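Local coordinates for protein cytochrome P450 268A2 Cyp268A2 (Mycobacterium marinum, PDB 6BLD) that belongs to the cytochrome P450 family of haem proteins and holds a haem and the ligand (3E,5E)-6,10-dimethylundeca-3,5,9-trien-2-one in this model, at residues A[265-270]-A[407-412]; A[10-15]-A[43-48]. All coordinates share one frame; numbering follows the deposited sequence.

Contact 1. Residues A[265-270]-A[407-412]; sequences TRQTIS and NFVHAI
The long helix 247-278, the haem-spanning central helix of the P450 fold, meets the segment 407-412, which leads into strand 411-418, through Gln267, Ala411 and Ile412. Gln267 carries the contact. Its CG lies anti to the carbonyl carbon, and the chain bends at chi2 (-44°), which takes CD up to Ala411. Gln267 CD packs 3.5 Å from Ala411 CB. Gln267 OE1 then accepts a hydrogen bond from Ile412 N at 2.7 Å. The bond is nearly straight at hydrogen (168°). The donor sits above the amide plane, 42° out of it. Lower on the same side chain, Gln267 CB touches His410 O at 3.5 Å, and Gln267 CG meets the CG1 branch of Val409. His410 O also accepts from His271 NE2, one residue beyond the helical segment. Next to the amide, Ser270 CB packs against Ile412 CD1 at 3.8 Å.

Two waters extend the polar link. Water 2 donates to Gln267 OE1 at 2.6 Å and also to Ile412 O, and it is hydrogen-bonded to Ser270 OG. Water 1 accepts from Gln267 NE2 and donates to Ile412 O at 2.6 Å. It also takes a weak bond from Arg266 NH2. Within the same segments, Thr265 touches the haem and Phe408 touches the bound (3E,5E)-6,10-dimethylundeca-3,5,9-trien-2-one.

One buried amide therefore serves both backbone polar atoms of Ile412, N and O. It takes the N-H directly and reaches the carbonyl through water. OE1 is gripped by two donors while NE2 gives to water 1, which fixes the amide's flip and ties the backbone at Ile412 to the helix.

Contact 2. Residues A[10-15]-A[43-48]; sequences PYDTID and SWHPPV
Tyr11 and Trp44 form the aromatic part of this contact. Their planes are only 11° apart, but the Tyr11 ring and the five-membered ring of Trp44 are slid past each other, with centroids 5.1 Å apart. They barely overlap, and the nearest atoms are Tyr11 CE1 and Trp44 NE1, 3.2 Å apart.

Two CH-pi contacts add to this. Pro46 CD lies over one face of the Tyr11 ring, offset toward the rim, 3.9 Å from the centroid. Asp12 CB sits in the same manner over the His45 ring, 3.8 Å from the His45 ring centroid. Asp12 CG is anti to the backbone N (chi1 -161°), and the Asp12 and His45 side chains lie side by side, pointing the same way. Asp12 OD1 packs 3.3 Å from Ser43 CB.

Residues 43-45 lie on strand 42-45, an outermost strand of the mixed sheet. The chain runs on as a loop, and the direction of 10-14 is 91° from that of 43-47. One backbone hydrogen bond joins the two segments, from Asp12 N to Trp44 O at 2.8 Å.

The remaining polar contacts involve side chains. Asp12 OD2 accepts from Ile14 N at 2.9 Å, which makes an Asx turn. Asp12 OD1 has a salt bridge to Arg40 NE. On His45, NE2 shares a 2.6 Å hydrogen bond with Ser43 OG, which lies at the ring edge and in its plane. Ile14 O lies at the edge of the His45 ring too. Tyr11 OH bonds to Pro59 O, while Arg9 makes a cation-pi contact with Trp44.

Overall arrangement
From the N terminus, the loop 10-15 comes first. The chain then runs through helices 19-23 and 26-39 and returns at strand 42-45. There contact 2 closes a short loop of 27 intervening residues and ties the N-terminal loop to this outer strand of the mixed sheet. Contact 1 opens only much later, on helix 247-278. It closes after 136 residues, which include helix 375-392, and ties that helix to the C-terminal strand 411-418. The two loops follow in series and neither encloses the other. The centre of contact 2 is about 25 Å from the centre of the chain, that of contact 1 about 7 Å. They meet where Asn407 ND2 packs 3.6 Å from Val48 CG1.

Contact 1. Residues A[265-270]-A[407-412]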
loop_
_atom_site.group_PDB
_atom_site.type_symbol
_atom_site.label_atom_id
_atom_site.label_comp_id
_atom_site.label_asym_id
_atom_site.label_seq_id
_atom_site.Cartn_x
_atom_site.Cartn_y
_atom_site.Cartn_z
ATOM N N THR A 265 -0.245 -2.532 -5.598
ATOM C CA THR A 265 -0.533 -3.598 -6.553
ATOM C C THR A 265 0.748 -4.168 -7.147
ATOM O O THR A 265 0.858 -5.382 -7.356
ATOM C CB THR A 265 -1.449 -3.075 -7.660
ATOM O OG1 THR A 265 -2.565 -2.399 -7.071
ATOM C CG2 THR A 265 -1.955 -4.221 -8.530
ATOM N N ARG A 266 1.730 -3.305 -7.419
ATOM C CA ARG A 266 2.987 -3.767 -7.996
ATOM C C ARG A 266 3.685 -4.765 -7.079
ATOM O O ARG A 266 4.212 -5.783 -7.545
ATOM C CB ARG A 266 3.889 -2.567 -8.291
ATOM C CG ARG A 266 5.381 -2.842 -8.273
ATOM C CD ARG A 266 6.144 -1.534 -8.440
ATOM N NE ARG A 266 7.587 -1.726 -8.536
ATOM C CZ ARG A 266 8.414 -0.862 -9.118
ATOM N NH1 ARG A 266 7.938 0.253 -9.659
ATOM N NH2 ARG A 266 9.716 -1.112 -9.162
ATOM N N GLN A 267 3.684 -4.506 -5.768
ATOM C CA GLN A 267 4.326 -5.437 -4.846
ATOM C C GLN A 267 3.507 -6.713 -4.689
ATOM O O GLN A 267 4.073 -7.807 -4.578
ATOM C CB GLN A 267 4.554 -4.774 -3.487
ATOM C CG GLN A 267 5.381 -3.492 -3.526
ATOM C CD GLN A 267 6.609 -3.590 -4.418
ATOM O OE1 GLN A 267 7.288 -4.616 -4.458
ATOM N NE2 GLN A 267 6.904 -2.509 -5.130
ATOM N N THR A 268 2.176 -6.595 -4.677
ATOM C CA THR A 268 1.333 -7.780 -4.554
ATOM C C THR A 268 1.515 -8.721 -5.740
ATOM O O THR A 268 1.455 -9.945 -5.576
ATOM C CB THR A 268 -0.136 -7.372 -4.413
ATOM O OG1 THR A 268 -0.272 -6.439 -3.333
ATOM C CG2 THR A 268 -1.009 -8.586 -4.130
ATOM N N ILE A 269 1.753 -8.174 -6.934
ATOM C CA ILE A 269 1.990 -9.021 -8.099
ATOM C C ILE A 269 3.317 -9.760 -7.962
ATOM O O ILE A 269 3.406 -10.962 -8.246
ATOM C CB ILE A 269 1.935 -8.180 -9.389
ATOM C CG1 ILE A 269 0.508 -7.680 -9.637
ATOM C CG2 ILE A 269 2.429 -8.990 -10.579
ATOM C CD1 ILE A 269 0.422 -6.528 -10.621
ATOM N N SER A 270 4.365 -9.063 -7.515
ATOM C CA SER A 270 5.660 -9.708 -7.323
ATOM C C SER A 270 5.596 -10.755 -6.217
ATOM O O SER A 270 6.086 -11.879 -6.383
ATOM C CB SER A 270 6.728 -8.661 -7.008
ATOM O OG SER A 270 6.927 -7.794 -8.109
ATOM N N ASN A 407 10.106 0.328 6.630
ATOM C CA ASN A 407 9.092 0.098 7.651
ATOM C C ASN A 407 7.686 0.453 7.181
ATOM O O ASN A 407 6.765 0.502 8.004
ATOM C CB ASN A 407 9.430 0.889 8.921
ATOM C CG ASN A 407 9.635 2.376 8.654
ATOM O OD1 ASN A 407 8.801 3.030 8.026
ATOM N ND2 ASN A 407 10.747 2.916 9.142
ATOM N N PHE A 408 7.493 0.705 5.887
ATOM C CA PHE A 408 6.190 1.108 5.370
ATOM C C PHE A 408 5.635 0.098 4.375
ATOM O O PHE A 408 4.535 -0.424 4.586
ATOM C CB PHE A 408 6.286 2.502 4.732
ATOM C CG PHE A 408 4.967 3.048 4.249
ATOM C CD1 PHE A 408 3.781 2.714 4.886
ATOM C CD2 PHE A 408 4.915 3.900 3.157
ATOM C CE1 PHE A 408 2.570 3.214 4.441
ATOM C CE2 PHE A 408 3.707 4.408 2.708
ATOM C CZ PHE A 408 2.532 4.064 3.352
ATOM N N VAL A 409 6.359 -0.196 3.298
ATOM C CA VAL A 409 5.869 -1.051 2.225
ATOM C C VAL A 409 6.727 -2.307 2.158
ATOM O O VAL A 409 7.961 -2.225 2.183
ATOM C CB VAL A 409 5.865 -0.314 0.871
ATOM C CG1 VAL A 409 5.599 -1.287 -0.271
ATOM C CG2 VAL A 409 4.821 0.795 0.876
ATOM N N HIS A 410 6.070 -3.465 2.087
ATOM C CA HIS A 410 6.723 -4.756 1.871
ATOM C C HIS A 410 6.964 -4.896 0.373
ATOM O O HIS A 410 6.092 -5.328 -0.382
ATOM C CB HIS A 410 5.859 -5.888 2.414
ATOM C CG HIS A 410 6.525 -7.230 2.400
ATOM N ND1 HIS A 410 5.825 -8.404 2.225
ATOM C CD2 HIS A 410 7.823 -7.585 2.550
ATOM C CE1 HIS A 410 6.663 -9.424 2.263
ATOM N NE2 HIS A 410 7.882 -8.954 2.459
ATOM N N ALA A 411 8.162 -4.523 -0.068
ATOM C CA ALA A 411 8.437 -4.342 -1.484
ATOM C C ALA A 411 9.540 -5.273 -1.963
ATOM O O ALA A 411 10.439 -5.651 -1.205
ATOM C CB ALA A 411 8.829 -2.890 -1.785
ATOM N N ILE A 412 9.462 -5.633 -3.241
ATOM C CA ILE A 412 10.496 -6.399 -3.925
ATOM C C ILE A 412 11.131 -5.485 -4.964
ATOM O O ILE A 412 10.457 -5.037 -5.901
ATOM C CB ILE A 412 9.931 -7.670 -4.577
ATOM C CG1 ILE A 412 9.500 -8.678 -3.508
ATOM C CG2 ILE A 412 10.956 -8.289 -5.511
ATOM C CD1 ILE A 412 8.790 -9.896 -4.066
HETATM O O HOH W 1 9.657 -2.679 -6.680
HETATM O O HOH W 2 7.737 -5.460 -6.910
#

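Contact 2. Residues A[10-15]-A[43-48]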
loop_
_atom_site.group_PDB
_atom_site.type_symbol
_atom_site.label_atom_id
_atom_site.label_comp_id
_atom_site.label_asym_id
_atom_site.label_seq_id
_atom_site.Cartn_x
_atom_site.Cartn_y
_atom_site.Cartn_z
ATOM N N PRO A 10 7.762 2.406 30.831
ATOM C CA PRO A 10 8.892 1.615 30.327
ATOM C C PRO A 10 8.691 1.215 28.873
ATOM O O PRO A 10 7.572 0.943 28.430
ATOM C CB PRO A 10 8.909 0.390 31.250
ATOM C CG PRO A 10 8.183 0.824 32.479
ATOM C CD PRO A 10 7.133 1.780 32.006
ATOM N N TYR A 11 9.790 1.198 28.126
ATOM C CA TYR A 11 9.764 0.718 26.754
ATOM C C TYR A 11 9.740 -0.804 26.732
ATOM O O TYR A 11 10.252 -1.468 27.637
ATOM C CB TYR A 11 10.977 1.228 25.973
ATOM C CG TYR A 11 10.904 2.687 25.587
ATOM C CD1 TYR A 11 9.745 3.228 25.042
ATOM C CD2 TYR A 11 11.996 3.526 25.763
ATOM C CE1 TYR A 11 9.677 4.564 24.688
ATOM C CE2 TYR A 11 11.938 4.862 25.412
ATOM C CZ TYR A 11 10.778 5.375 24.875
ATOM O OH TYR A 11 10.721 6.705 24.526
ATOM N N ASP A 12 9.137 -1.354 25.683
ATOM C CA ASP A 12 9.073 -2.799 25.544
ATOM C C ASP A 12 10.452 -3.368 25.218
ATOM O O ASP A 12 11.327 -2.687 24.676
ATOM C CB ASP A 12 8.072 -3.193 24.458
ATOM C CG ASP A 12 7.631 -4.639 24.569
ATOM O OD1 ASP A 12 6.664 -4.912 25.311
ATOM O OD2 ASP A 12 8.251 -5.504 23.917
ATOM N N THR A 13 10.635 -4.642 25.566
ATOM C CA THR A 13 11.894 -5.319 25.275
ATOM C C THR A 13 12.062 -5.553 23.777
ATOM O O THR A 13 13.170 -5.420 23.242
ATOM C CB THR A 13 11.957 -6.640 26.046
ATOM O OG1 THR A 13 12.284 -6.380 27.416
ATOM C CG2 THR A 13 12.999 -7.578 25.451
ATOM N N ILE A 14 10.972 -5.879 23.082
ATOM C CA ILE A 14 11.046 -6.226 21.669
ATOM C C ILE A 14 11.368 -4.983 20.849
ATOM O O ILE A 14 10.760 -3.920 21.033
ATOM C CB ILE A 14 9.733 -6.874 21.205
ATOM C CG1 ILE A 14 9.447 -8.143 22.012
ATOM C CG2 ILE A 14 9.783 -7.184 19.717
ATOM C CD1 ILE A 14 10.623 -9.089 22.110
ATOM N N ASP A 15 12.326 -5.114 19.936
ATOM C CA ASP A 15 12.748 -4.012 19.083
ATOM C C ASP A 15 11.872 -3.963 17.836
ATOM O O ASP A 15 11.866 -4.907 17.038
ATOM C CB ASP A 15 14.222 -4.166 18.705
ATOM C CG ASP A 15 14.655 -3.199 17.621
ATOM O OD1 ASP A 15 14.101 -2.080 17.550
ATOM O OD2 ASP A 15 15.558 -3.559 16.838
ATOM N N SER A 43 1.913 -2.801 23.050
ATOM C CA SER A 43 3.149 -2.494 23.753
ATOM C C SER A 43 3.658 -1.118 23.346
ATOM O O SER A 43 3.360 -0.616 22.259
ATOM C CB SER A 43 4.224 -3.554 23.477
ATOM O OG SER A 43 4.410 -3.738 22.083
ATOM N N TRP A 44 4.449 -0.522 24.237
ATOM C CA TRP A 44 4.993 0.820 24.063
ATOM C C TRP A 44 6.445 0.728 23.609
ATOM O O TRP A 44 7.239 -0.014 24.198
ATOM C CB TRP A 44 4.885 1.606 25.372
ATOM C CG TRP A 44 5.372 3.025 25.310
ATOM C CD1 TRP A 44 6.508 3.527 25.879
ATOM C CD2 TRP A 44 4.728 4.130 24.662
ATOM N NE1 TRP A 44 6.614 4.872 25.620
ATOM C CE2 TRP A 44 5.535 5.266 24.873
ATOM C CE3 TRP A 44 3.552 4.266 23.918
ATOM C CZ2 TRP A 44 5.204 6.522 24.368
ATOM C CZ3 TRP A 44 3.224 5.515 23.417
ATOM C CH2 TRP A 44 4.047 6.625 23.645
ATOM N N HIS A 45 6.789 1.484 22.574
ATOM C CA HIS A 45 8.097 1.414 21.943
ATOM C C HIS A 45 8.602 2.821 21.667
ATOM O O HIS A 45 7.807 3.758 21.540
ATOM C CB HIS A 45 8.039 0.616 20.633
ATOM C CG HIS A 45 7.623 -0.810 20.813
ATOM N ND1 HIS A 45 8.519 -1.856 20.778
ATOM C CD2 HIS A 45 6.407 -1.364 21.031
ATOM C CE1 HIS A 45 7.873 -2.993 20.969
ATOM N NE2 HIS A 45 6.590 -2.721 21.125
ATOM N N PRO A 46 9.919 3.002 21.579
ATOM C CA PRO A 46 10.472 4.306 21.188
ATOM C C PRO A 46 10.256 4.564 19.707
ATOM O O PRO A 46 9.978 3.628 18.943
ATOM C CB PRO A 46 11.966 4.165 21.518
ATOM C CG PRO A 46 12.226 2.703 21.431
ATOM C CD PRO A 46 10.976 2.037 21.931
ATOM N N PRO A 47 10.375 5.815 19.259
ATOM C CA PRO A 47 10.127 6.124 17.844
ATOM C C PRO A 47 11.121 5.426 16.927
ATOM O O PRO A 47 12.158 4.912 17.350
ATOM C CB PRO A 47 10.281 7.649 17.777
ATOM C CG PRO A 47 10.105 8.120 19.186
ATOM C CD PRO A 47 10.663 7.028 20.044
ATOM N N VAL A 48 10.778 5.414 15.635
ATOM C CA VAL A 48 11.636 4.791 14.631
ATOM C C VAL A 48 13.008 5.449 14.651
ATOM O O VAL A 48 13.129 6.678 14.566
ATOM C CB VAL A 48 10.989 4.889 13.241
ATOM C CG1 VAL A 48 11.969 4.454 12.162
ATOM C CG2 VAL A 48 9.723 4.052 13.185
#